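Local coordinates for protein putative antitoxin VapB45 (Mycobacterium tuberculosis, PDB 5AF3) that possibly serves as the antitoxin of a type II toxin-antitoxin system, with VapC45 as its cognate toxin, at residues S24-V29 against G194-D199; L161-F166 against M174-Q179. One frame throughout, in Å; residues are numbered along the deposited sequence.

Contact 1: residues S24-V29 against G194-D199; sequences SRYLVV and GQPVFD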
ATOM      1  N   SER A  24      -0.507  -3.030 -12.255  1.00 22.26           N
ATOM      2  CA  SER A  24      -1.003  -1.887 -11.481  1.00 20.92           C
ATOM      3  C   SER A  24      -0.889  -2.170  -9.974  1.00 21.54           C
ATOM      4  O   SER A  24      -0.509  -1.299  -9.209  1.00 24.03           O
ATOM      5  CB  SER A  24      -2.459  -1.590 -11.893  1.00 24.19           C
ATOM      6  OG  SER A  24      -3.104  -0.832 -10.886  1.00 32.24           O
ATOM      7  N   ARG A  25      -1.196  -3.401  -9.566  1.00 23.05           N
ATOM      8  CA  ARG A  25      -1.168  -3.771  -8.140  1.00 26.66           C
ATOM      9  C   ARG A  25       0.268  -3.862  -7.636  1.00 25.32           C
ATOM     10  O   ARG A  25       0.627  -3.248  -6.623  1.00 26.33           O
ATOM     11  CB  ARG A  25      -1.876  -5.108  -7.919  1.00 29.46           C
ATOM     12  CG  ARG A  25      -3.338  -5.083  -8.236  1.00 36.16           C
ATOM     13  CD  ARG A  25      -3.960  -6.406  -7.875  1.00 42.56           C
ATOM     14  NE  ARG A  25      -4.636  -6.949  -9.051  1.00 46.71           N
ATOM     15  CZ  ARG A  25      -4.386  -8.139  -9.595  1.00 47.68           C
ATOM     16  NH1 ARG A  25      -3.487  -8.960  -9.042  1.00 46.75           N
ATOM     17  NH2 ARG A  25      -5.069  -8.511 -10.680  1.00 43.18           N
ATOM     18  N   TYR A  26       1.100  -4.582  -8.391  1.00 24.40           N
ATOM     19  CA  TYR A  26       2.491  -4.783  -7.977  1.00 23.79           C
ATOM     20  C   TYR A  26       3.322  -3.498  -7.916  1.00 23.98           C
ATOM     21  O   TYR A  26       4.138  -3.351  -7.027  1.00 22.44           O
ATOM     22  CB  TYR A  26       3.188  -5.819  -8.861  1.00 24.34           C
ATOM     23  CG  TYR A  26       2.444  -7.108  -9.112  1.00 27.52           C
ATOM     24  CD1 TYR A  26       1.506  -7.636  -8.183  1.00 27.20           C
ATOM     25  CD2 TYR A  26       2.664  -7.821 -10.286  1.00 28.95           C
ATOM     26  CE1 TYR A  26       0.824  -8.852  -8.451  1.00 23.28           C
ATOM     27  CE2 TYR A  26       1.990  -9.018 -10.541  1.00 27.57           C
ATOM     28  CZ  TYR A  26       1.082  -9.515  -9.615  1.00 25.58           C
ATOM     29  OH  TYR A  26       0.449 -10.708  -9.920  1.00 31.33           O
ATOM     30  N   LEU A  27       3.126  -2.611  -8.907  1.00 19.22           N
ATOM     31  CA  LEU A  27       3.839  -1.327  -9.014  1.00 22.75           C
ATOM     32  C   LEU A  27       3.175  -0.168  -8.256  1.00 20.78           C
ATOM     33  O   LEU A  27       3.815   0.862  -8.003  1.00 26.41           O
ATOM     34  CB  LEU A  27       3.998  -0.935 -10.485  1.00 20.67           C
ATOM     35  CG  LEU A  27       4.712  -1.931 -11.401  1.00 26.46           C
ATOM     36  CD1 LEU A  27       5.049  -1.171 -12.703  1.00 23.90           C
ATOM     37  CD2 LEU A  27       5.914  -2.569 -10.772  1.00 22.57           C
ATOM     38  N   VAL A  28       1.915  -0.371  -7.863  1.00 24.90           N
ATOM     39  CA  VAL A  28       1.110   0.683  -7.188  1.00 28.17           C
ATOM     40  C   VAL A  28       1.015   1.923  -8.101  1.00 25.22           C
ATOM     41  O   VAL A  28       1.548   3.016  -7.802  1.00 26.86           O
ATOM     42  CB  VAL A  28       1.640   1.059  -5.776  1.00 31.32           C
ATOM     43  CG1 VAL A  28       0.587   1.879  -5.012  1.00 34.81           C
ATOM     44  CG2 VAL A  28       2.015  -0.184  -4.978  1.00 32.22           C
ATOM     45  N   VAL A  29       0.368   1.708  -9.235  1.00 21.98           N
ATOM     46  CA  VAL A  29       0.190   2.709 -10.279  1.00 25.01           C
ATOM     47  C   VAL A  29      -1.184   2.430 -10.846  1.00 25.77           C
ATOM     48  O   VAL A  29      -1.572   1.257 -10.959  1.00 27.20           O
ATOM     49  CB  VAL A  29       1.271   2.628 -11.401  1.00 23.38           C
ATOM     50  CG1 VAL A  29       1.271   1.268 -12.054  1.00 23.25           C
ATOM     51  CG2 VAL A  29       1.056   3.732 -12.484  1.00 24.36           C
ATOM     52  N   GLY A 194       6.951 -14.816 -12.133  1.00 25.95           N
ATOM     53  CA  GLY A 194       7.158 -13.351 -12.109  1.00 25.61           C
ATOM     54  C   GLY A 194       6.230 -12.580 -11.169  1.00 28.13           C
ATOM     55  O   GLY A 194       6.379 -11.362 -11.009  1.00 24.77           O
ATOM     56  N   GLN A 195       5.297 -13.288 -10.525  1.00 23.06           N
ATOM     57  CA  GLN A 195       4.409 -12.693  -9.505  1.00 23.82           C
ATOM     58  C   GLN A 195       5.174 -12.464  -8.193  1.00 22.38           C
ATOM     59  O   GLN A 195       6.185 -13.114  -7.948  1.00 23.36           O
ATOM     60  CB  GLN A 195       3.184 -13.592  -9.283  1.00 27.37           C
ATOM     61  CG  GLN A 195       2.381 -13.852 -10.544  1.00 32.45           C
ATOM     62  CD  GLN A 195       1.311 -14.912 -10.358  1.00 36.24           C
ATOM     63  OE1 GLN A 195       0.816 -15.148  -9.239  1.00 40.30           O
ATOM     64  NE2 GLN A 195       0.934 -15.561 -11.465  1.00 43.35           N
ATOM     65  N   PRO A 196       4.696 -11.540  -7.325  1.00 17.87           N
ATOM     66  CA  PRO A 196       5.453 -11.216  -6.113  1.00 19.59           C
ATOM     67  C   PRO A 196       5.826 -12.473  -5.262  1.00 17.50           C
ATOM     68  O   PRO A 196       4.933 -13.234  -4.878  1.00 19.03           O
ATOM     69  CB  PRO A 196       4.489 -10.323  -5.334  1.00 18.27           C
ATOM     70  CG  PRO A 196       3.673  -9.666  -6.407  1.00 20.92           C
ATOM     71  CD  PRO A 196       3.443 -10.757  -7.421  1.00 20.03           C
ATOM     72  N   VAL A 197       7.109 -12.677  -5.022  1.00 17.96           N
ATOM     73  CA  VAL A 197       7.604 -13.748  -4.112  1.00 16.31           C
ATOM     74  C   VAL A 197       8.459 -13.196  -3.026  1.00 21.42           C
ATOM     75  O   VAL A 197       9.127 -12.148  -3.212  1.00 20.34           O
ATOM     76  CB  VAL A 197       8.393 -14.896  -4.906  1.00 19.81           C
ATOM     77  CG1 VAL A 197       7.517 -15.585  -5.925  1.00 21.95           C
ATOM     78  CG2 VAL A 197       9.679 -14.343  -5.537  1.00 20.91           C
ATOM     79  N   PHE A 198       8.440 -13.877  -1.869  1.00 16.79           N
ATOM     80  CA  PHE A 198       9.411 -13.660  -0.832  1.00 18.77           C
ATOM     81  C   PHE A 198      10.757 -14.099  -1.440  1.00 20.20           C
ATOM     82  O   PHE A 198      10.923 -15.256  -1.822  1.00 18.85           O
ATOM     83  CB  PHE A 198       9.066 -14.511   0.396  1.00 20.01           C
ATOM     84  CG  PHE A 198       7.800 -14.078   1.104  1.00 17.19           C
ATOM     85  CD1 PHE A 198       7.840 -13.028   2.014  1.00 19.62           C
ATOM     86  CD2 PHE A 198       6.600 -14.765   0.900  1.00 17.31           C
ATOM     87  CE1 PHE A 198       6.651 -12.642   2.736  1.00 21.06           C
ATOM     88  CE2 PHE A 198       5.414 -14.380   1.565  1.00 19.01           C
ATOM     89  CZ  PHE A 198       5.435 -13.318   2.469  1.00 17.78           C
ATOM     90  N   ASP A 199      11.692 -13.152  -1.581  1.00 19.39           N
ATOM     91  CA  ASP A 199      13.021 -13.459  -2.169  1.00 17.72           C
ATOM     92  C   ASP A 199      13.674 -14.612  -1.369  1.00 23.46           C
ATOM     93  O   ASP A 199      14.372 -15.462  -1.931  1.00 22.78           O
ATOM     94  CB  ASP A 199      13.903 -12.213  -2.095  1.00 20.85           C
ATOM     95  CG  ASP A 199      15.236 -12.372  -2.833  1.00 24.32           C
ATOM     96  OD1 ASP A 199      15.274 -13.061  -3.886  1.00 25.71           O
ATOM     97  OD2 ASP A 199      16.203 -11.735  -2.362  1.00 25.05           O
TER
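Pro196 sets its CD and CG against one face of the Tyr26 ring, in a CH-pi contact that carries most of this small, buried interface. Its CD stands over the phenol, 3.5 Å from the ring centroid and 19° off the normal, displaced toward the rim where CE1 and CZ lie. Pro196 CG follows and reaches Tyr26 CD1 at 3.5 Å, so two adjacent methylenes cover the side of the ring that runs from CD1 to CZ. The two side chains cross at about a right angle. Proline suits this place because its CD, bonded to the backbone nitrogen, carries slightly polarised C-H groups that favour an electron-rich face, and because ring closure leaves them little freedom beyond a change of pucker.

Tyr26 reaches across from the last turn of helix 20-27. Its CG is anti to the carbonyl carbon (chi1 -48°), which sends the phenol out from the helix toward residues 195-196. At the far end, Tyr26 OH lies alongside the aliphatic part of Gln195, 3.7 Å from its CG. The extended Gln195 chain carries its amide away from the hydroxyl; the amide is roughly parallel to the phenol (19°) but does not stack on it.

Just beyond the tyrosine the helix ends in a Schellman motif: Val29 N bonds to Ser24 O at 3.1 Å, and Val28, at positive phi, is the C-prime residue. Ser24 OG also donates to Val29 O, 2.6 Å away, which ties the departing chain back to the helix.

Leu27 of the same helix packs on Ile75, Ala78 and Tyr79 of helix 72-86, while Pro196 also touches Val185 and Leu187, so the contact joins the helices of the putative N-terminal HTH region to the strand pair 185-187 and 197-198.

Contact 2: residues L161-F166 against M174-Q179; sequences LQQISF and MIRLPQ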
ATOM      1  N   LEU A 161      15.320   3.166  -7.950  1.00 16.88           N
ATOM      2  CA  LEU A 161      16.306   2.610  -8.875  1.00 16.27           C
ATOM      3  C   LEU A 161      17.171   1.548  -8.227  1.00 17.84           C
ATOM      4  O   LEU A 161      17.521   0.599  -8.888  1.00 20.05           O
ATOM      5  CB  LEU A 161      17.224   3.721  -9.422  1.00 15.36           C
ATOM      6  CG  LEU A 161      16.483   4.821 -10.196  1.00 18.13           C
ATOM      7  CD1 LEU A 161      17.476   5.747 -10.933  1.00 18.87           C
ATOM      8  CD2 LEU A 161      15.461   4.311 -11.177  1.00 16.30           C
ATOM      9  N   GLN A 162      17.513   1.755  -6.951  1.00 15.88           N
ATOM     10  CA  GLN A 162      18.340   0.869  -6.118  1.00 19.57           C
ATOM     11  C   GLN A 162      17.720  -0.505  -5.873  1.00 21.52           C
ATOM     12  O   GLN A 162      18.428  -1.439  -5.463  1.00 23.87           O
ATOM     13  CB  GLN A 162      18.616   1.539  -4.756  1.00 20.48           C
ATOM     14  CG  GLN A 162      19.748   2.540  -4.807  1.00 28.64           C
ATOM     15  CD  GLN A 162      19.771   3.527  -3.627  1.00 31.69           C
ATOM     16  OE1 GLN A 162      18.857   3.569  -2.785  1.00 35.44           O
ATOM     17  NE2 GLN A 162      20.842   4.324  -3.565  1.00 35.87           N
ATOM     18  N   GLN A 163      16.420  -0.631  -6.092  1.00 17.95           N
ATOM     19  CA  GLN A 163      15.701  -1.908  -5.861  1.00 19.96           C
ATOM     20  C   GLN A 163      15.888  -2.944  -6.982  1.00 22.94           C
ATOM     21  O   GLN A 163      15.447  -4.090  -6.850  1.00 20.18           O
ATOM     22  CB  GLN A 163      14.198  -1.680  -5.657  1.00 20.74           C
ATOM     23  CG  GLN A 163      13.813  -0.638  -4.570  1.00 21.86           C
ATOM     24  CD  GLN A 163      14.524  -0.902  -3.274  1.00 26.24           C
ATOM     25  OE1 GLN A 163      14.611  -2.042  -2.833  1.00 29.32           O
ATOM     26  NE2 GLN A 163      15.046   0.139  -2.657  1.00 27.56           N
ATOM     27  N   ILE A 164      16.480  -2.521  -8.105  1.00 21.65           N
ATOM     28  CA  ILE A 164      16.519  -3.341  -9.295  1.00 20.66           C
ATOM     29  C   ILE A 164      17.831  -4.114  -9.306  1.00 20.15           C
ATOM     30  O   ILE A 164      18.878  -3.552  -8.994  1.00 20.53           O
ATOM     31  CB  ILE A 164      16.388  -2.469 -10.586  1.00 19.90           C
ATOM     32  CG1 ILE A 164      15.088  -1.639 -10.534  1.00 20.76           C
ATOM     33  CG2 ILE A 164      16.358  -3.351 -11.857  1.00 20.25           C
ATOM     34  CD1 ILE A 164      14.919  -0.692 -11.705  1.00 17.78           C
ATOM     35  N   SER A 165      17.758  -5.403  -9.655  1.00 20.68           N
ATOM     36  CA  SER A 165      18.956  -6.255  -9.797  1.00 24.17           C
ATOM     37  C   SER A 165      19.159  -6.516 -11.273  1.00 19.06           C
ATOM     38  O   SER A 165      18.193  -6.541 -12.026  1.00 24.17           O
ATOM     39  CB  SER A 165      18.733  -7.597  -9.060  1.00 24.13           C
ATOM     40  OG  SER A 165      18.742  -7.374  -7.672  1.00 27.11           O
ATOM     41  N   PHE A 166      20.410  -6.768 -11.690  1.00 24.53           N
ATOM     42  CA  PHE A 166      20.683  -6.881 -13.138  1.00 24.72           C
ATOM     43  C   PHE A 166      21.286  -8.228 -13.591  1.00 26.46           C
ATOM     44  O   PHE A 166      22.022  -8.831 -12.828  1.00 24.63           O
ATOM     45  CB  PHE A 166      21.550  -5.697 -13.578  1.00 25.47           C
ATOM     46  CG  PHE A 166      20.905  -4.365 -13.250  1.00 20.68           C
ATOM     47  CD1 PHE A 166      19.921  -3.846 -14.087  1.00 19.27           C
ATOM     48  CD2 PHE A 166      21.199  -3.716 -12.057  1.00 22.42           C
ATOM     49  CE1 PHE A 166      19.265  -2.645 -13.753  1.00 19.49           C
ATOM     50  CE2 PHE A 166      20.562  -2.506 -11.724  1.00 22.51           C
ATOM     51  CZ  PHE A 166      19.580  -1.996 -12.577  1.00 17.68           C
ATOM     52  N   MET A 174      15.496  -8.580 -11.716  1.00 23.81           N
ATOM     53  CA  MET A 174      14.703  -8.715 -10.489  1.00 21.72           C
ATOM     54  C   MET A 174      14.430  -7.317  -9.966  1.00 21.95           C
ATOM     55  O   MET A 174      15.270  -6.416 -10.103  1.00 19.18           O
ATOM     56  CB  MET A 174      15.476  -9.507  -9.405  1.00 21.31           C
ATOM     57  CG  MET A 174      14.618 -10.003  -8.230  1.00 26.54           C
ATOM     58  SD  MET A 174      15.404 -11.299  -7.211  1.00 25.50           S
ATOM     59  CE  MET A 174      16.588 -10.467  -6.212  1.00 26.41           C
ATOM     60  N   ILE A 175      13.274  -7.147  -9.348  1.00 20.33           N
ATOM     61  CA  ILE A 175      12.895  -5.860  -8.741  1.00 18.77           C
ATOM     62  C   ILE A 175      12.306  -6.137  -7.348  1.00 17.64           C
ATOM     63  O   ILE A 175      11.334  -6.873  -7.240  1.00 18.57           O
ATOM     64  CB  ILE A 175      11.813  -5.123  -9.576  1.00 18.91           C
ATOM     65  CG1 ILE A 175      12.219  -4.942 -11.065  1.00 18.30           C
ATOM     66  CG2 ILE A 175      11.417  -3.747  -8.909  1.00 20.36           C
ATOM     67  CD1 ILE A 175      11.011  -4.791 -11.995  1.00 21.01           C
ATOM     68  N   ARG A 176      12.895  -5.532  -6.328  1.00 16.02           N
ATOM     69  CA  ARG A 176      12.394  -5.614  -4.969  1.00 18.41           C
ATOM     70  C   ARG A 176      11.303  -4.552  -4.799  1.00 22.36           C
ATOM     71  O   ARG A 176      11.515  -3.384  -5.182  1.00 20.90           O
ATOM     72  CB  ARG A 176      13.509  -5.365  -3.988  1.00 19.54           C
ATOM     73  CG  ARG A 176      13.050  -5.328  -2.524  1.00 19.86           C
ATOM     74  CD  ARG A 176      14.202  -5.202  -1.581  1.00 23.12           C
ATOM     75  NE  ARG A 176      13.716  -5.125  -0.202  1.00 24.53           N
ATOM     76  CZ  ARG A 176      13.309  -3.998   0.374  1.00 28.14           C
ATOM     77  NH1 ARG A 176      13.332  -2.862  -0.320  1.00 22.05           N
ATOM     78  NH2 ARG A 176      12.873  -4.001   1.640  1.00 26.92           N
ATOM     79  N   LEU A 177      10.172  -4.953  -4.223  1.00 18.88           N
ATOM     80  CA  LEU A 177       8.990  -4.041  -4.069  1.00 21.03           C
ATOM     81  C   LEU A 177       9.021  -3.480  -2.634  1.00 20.25           C
ATOM     82  O   LEU A 177       8.769  -4.212  -1.668  1.00 20.42           O
ATOM     83  CB  LEU A 177       7.682  -4.775  -4.422  1.00 22.31           C
ATOM     84  CG  LEU A 177       7.639  -5.447  -5.801  1.00 23.08           C
ATOM     85  CD1 LEU A 177       6.386  -6.205  -5.980  1.00 20.81           C
ATOM     86  CD2 LEU A 177       7.789  -4.413  -6.949  1.00 22.17           C
ATOM     87  N   PRO A 178       9.459  -2.205  -2.474  1.00 23.81           N
ATOM     88  CA  PRO A 178       9.756  -1.693  -1.122  1.00 24.23           C
ATOM     89  C   PRO A 178       8.502  -1.513  -0.265  1.00 19.81           C
ATOM     90  O   PRO A 178       8.626  -1.382   0.950  1.00 23.98           O
ATOM     91  CB  PRO A 178      10.461  -0.347  -1.381  1.00 24.61           C
ATOM     92  CG  PRO A 178       9.966   0.085  -2.720  1.00 29.26           C
ATOM     93  CD  PRO A 178       9.733  -1.198  -3.518  1.00 25.36           C
ATOM     94  N   GLN A 179       7.342  -1.578  -0.893  1.00 16.01           N
ATOM     95  CA  GLN A 179       6.063  -1.475  -0.158  1.00 22.97           C
ATOM     96  C   GLN A 179       5.852  -2.694   0.745  1.00 27.77           C
ATOM     97  O   GLN A 179       5.070  -2.617   1.699  1.00 25.37           O
ATOM     98  CB  GLN A 179       4.852  -1.272  -1.061  1.00 21.43           C
ATOM     99  CG  GLN A 179       4.425  -2.460  -1.954  1.00 21.99           C
ATOM    100  CD  GLN A 179       4.998  -2.391  -3.371  1.00 18.58           C
ATOM    101  OE1 GLN A 179       4.311  -2.762  -4.339  1.00 24.83           O
ATOM    102  NE2 GLN A 179       6.231  -1.914  -3.501  1.00 18.87           N
TER
HETATM  103  O   HOH W   1      16.292  -6.791  -6.843  1.00 25.91           O
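Gln163 buries the most surface here and grips Arg176 twice, once through backbone and once through side chains. Arg176 N donates to Gln163 O at 3.0 Å in an almost straight bond (175°). Further out, Arg176 NH1 gives a hydrogen bond to Gln163 OE1 over 2.9 Å; the acceptor lies near the guanidinium plane, but the donor stands above the plane of the amide, and the two flat groups are turned 52° apart. The fit depends on contrasting shapes: Arg176 runs extended from CG to NE, whereas Gln163 bends at chi2 (-50°), which brings OE1 beside the arginine's CD and NH1. Both ends of that amide are used, since NE2 bonds to His159 O, and Arg176 NE is taken by Asn184 OD1. An amide suits a place that needs an acceptor and a donor together.

They face each other at the open end of a beta hairpin of strands 164-166 and 172-176, which form one side of a four-stranded antiparallel sheet. Ile164 and Ile175 make a non-hydrogen-bonded pair whose branched side chains turn to the same face, toward helix 72-86, with their CG1 atoms 4.4 Å apart.

Met174 and Ser165, the next largest contributors, pair on the opposite face. Met174 O accepts Ser165 N at 2.7 Å, while the return bond from Met174 N is weak. Their CB atoms stand 3.8 Å apart, and the methionine packs also on Val186, Arg191 and Asp199. One water donates to Gln163 O, 2.8 Å away, and weakly to Met174 O, bridging Gln163 O and Ser165 OG.

From the N terminus, the chain passes through helix 20-27, where the first half of contact 1 lies, then through the intervening helices and short strands to helix 155-161. Contact 2 follows, closing a hairpin with seven residues between its segments. Only after strand 185-187 does the chain reach 194-199 and complete contact 1, a loop of 164 residues that encloses the whole of contact 2. The two do not cross. Both reach the same antiparallel sheet, contact 2 at strands 164-166 and 172-176 and contact 1 just before strand 197-198. Their centres are 11 Å apart, and they touch directly where Leu177 CD1 comes within 3.8 Å of Tyr26 O.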